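Local coordinates for ZYG-9 (Caenorhabditis elegans, PDB 2OF3), which plays a major role in organizing microtubules and spindle poles during mitosis and meiosis in one-cell stage embryos, at residues Ala102-Val107 against Asp146-Ser151. Residues are numbered along the deposited sequence; the frame is centred on the assembly and turned at random. Where two conformers were deposited one is given.
Sequences AALIKV and DNMRTS
M148 reaches from helix 146-163 to L104 and I105 on helix 101-120. Both helices belong to the all-helical TOG domain, a row of HEAT-type helical repeats, and the contact joins them near their N-terminal ends. It is small and apolar, burying 134 Å² over both sides. The backbones come closest at I105 and M148, whose CA atoms lie 7.5 Å apart. M148 SD meets I105 CG1 at 4.0 Å, and the two side chains run at about a right angle. M148 CE is placed 3.6 Å from L104 CB, but this position is doubtful because CE is also modelled too close to L104 CD2. The M148 side chain is bent at chi2 (-80°) and chi3 (-81°). The bend at chi2 helps to set SD beside I105, and CE points toward L104 only as modelled. With CG anti to the backbone N, chi1 -173°, L104 extends its side chain toward helix 146-163. L104 and M148 are buried, while I105 is exposed. L104 also touches F96, K140 and E143, residues of the adjoining loops. R149, one residue after M148, hydrogen-bonds through NH1 to E143 O in the loop before the helix, and R149 NH2 forms a salt bridge with D146 OD1 at 3.5 Å. In the first turn, D146 O accepts from T150 N and T150 OG1 on opposite faces of its carbonyl plane, the hydroxyl at 2.9 Å.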
# COMPACT_ATOMS: atom_id res chain seq x y z
N ALA A 102 -12.67 11.02 10.19
CA ALA A 102 -13.82 11.06 9.29
C ALA A 102 -13.41 11.14 7.81
O ALA A 102 -13.93 10.40 6.95
CB ALA A 102 -14.77 12.24 9.65
N ALA A 103 -12.48 12.04 7.53
CA ALA A 103 -11.90 12.14 6.20
C ALA A 103 -11.21 10.83 5.85
O ALA A 103 -11.43 10.31 4.77
CB ALA A 103 -10.96 13.26 6.14
N LEU A 104 -10.45 10.23 6.77
CA LEU A 104 -9.72 8.98 6.45
C LEU A 104 -10.62 7.86 5.99
O LEU A 104 -10.32 7.21 5.01
CB LEU A 104 -8.80 8.51 7.58
CG LEU A 104 -7.91 7.31 7.20
CD1 LEU A 104 -6.87 7.61 6.07
CD2 LEU A 104 -7.19 6.76 8.41
N ILE A 105 -11.73 7.60 6.70
CA ILE A 105 -12.71 6.61 6.26
C ILE A 105 -13.12 6.80 4.79
O ILE A 105 -13.19 5.82 4.03
CB ILE A 105 -14.02 6.64 7.15
CG1 ILE A 105 -13.73 6.04 8.51
CG2 ILE A 105 -15.09 5.80 6.50
CD1 ILE A 105 -14.62 6.68 9.71
N LYS A 106 -13.42 8.04 4.40
CA LYS A 106 -13.88 8.29 3.03
C LYS A 106 -12.74 8.23 2.01
O LYS A 106 -12.98 7.93 0.85
CB LYS A 106 -14.51 9.68 2.87
CG LYS A 106 -15.85 9.91 3.64
CD LYS A 106 -16.92 8.95 3.13
CE LYS A 106 -18.07 8.84 4.13
NZ LYS A 106 -19.26 8.45 3.34
N VAL A 107 -11.54 8.64 2.42
CA VAL A 107 -10.36 8.48 1.55
C VAL A 107 -10.16 7.01 1.24
O VAL A 107 -9.99 6.64 0.09
CB VAL A 107 -9.09 9.07 2.17
CG1 VAL A 107 -7.86 8.62 1.38
CG2 VAL A 107 -9.18 10.62 2.26
N ASP A 146 -8.81 -0.75 15.08
CA ASP A 146 -8.83 -2.04 14.38
C ASP A 146 -9.62 -2.06 13.04
O ASP A 146 -9.21 -2.73 12.06
CB ASP A 146 -9.38 -3.08 15.35
CG ASP A 146 -9.50 -4.40 14.74
OD1 ASP A 146 -8.49 -5.10 14.69
OD2 ASP A 146 -10.62 -4.71 14.29
N ASN A 147 -10.74 -1.35 13.00
CA ASN A 147 -11.53 -1.24 11.77
C ASN A 147 -10.80 -0.48 10.67
O ASN A 147 -10.98 -0.77 9.50
CB ASN A 147 -12.90 -0.59 12.06
CG ASN A 147 -14.03 -1.60 12.15
OD1 ASN A 147 -14.01 -2.65 11.47
ND2 ASN A 147 -15.04 -1.29 12.96
N MET A 148 -9.97 0.48 11.07
CA MET A 148 -9.18 1.23 10.13
C MET A 148 -8.05 0.36 9.54
O MET A 148 -7.84 0.39 8.30
CB MET A 148 -8.69 2.53 10.73
CG MET A 148 -9.89 3.52 10.84
SD MET A 148 -10.23 4.32 9.23
CE MET A 148 -8.94 5.46 9.48
N ARG A 149 -7.40 -0.44 10.37
CA ARG A 149 -6.40 -1.40 9.88
C ARG A 149 -7.04 -2.39 8.95
O ARG A 149 -6.43 -2.81 8.00
CB ARG A 149 -5.68 -2.12 11.02
CG ARG A 149 -4.86 -1.20 11.88
CD ARG A 149 -3.98 -1.96 12.85
NE ARG A 149 -4.75 -2.75 13.83
CZ ARG A 149 -5.19 -2.32 15.01
NH1 ARG A 149 -5.02 -1.04 15.43
NH2 ARG A 149 -5.84 -3.17 15.77
N THR A 150 -8.28 -2.79 9.22
CA THR A 150 -8.97 -3.71 8.36
C THR A 150 -9.25 -3.17 6.95
O THR A 150 -9.14 -3.88 5.95
CB THR A 150 -10.29 -4.15 9.04
OG1 THR A 150 -9.92 -4.89 10.21
CG2 THR A 150 -11.14 -5.03 8.12
N SER A 151 -9.64 -1.91 6.90
CA SER A 151 -9.99 -1.25 5.64
C SER A 151 -8.75 -1.10 4.78
O SER A 151 -8.81 -1.25 3.56
CB SER A 151 -10.57 0.15 5.92
OG SER A 151 -11.92 0.04 6.39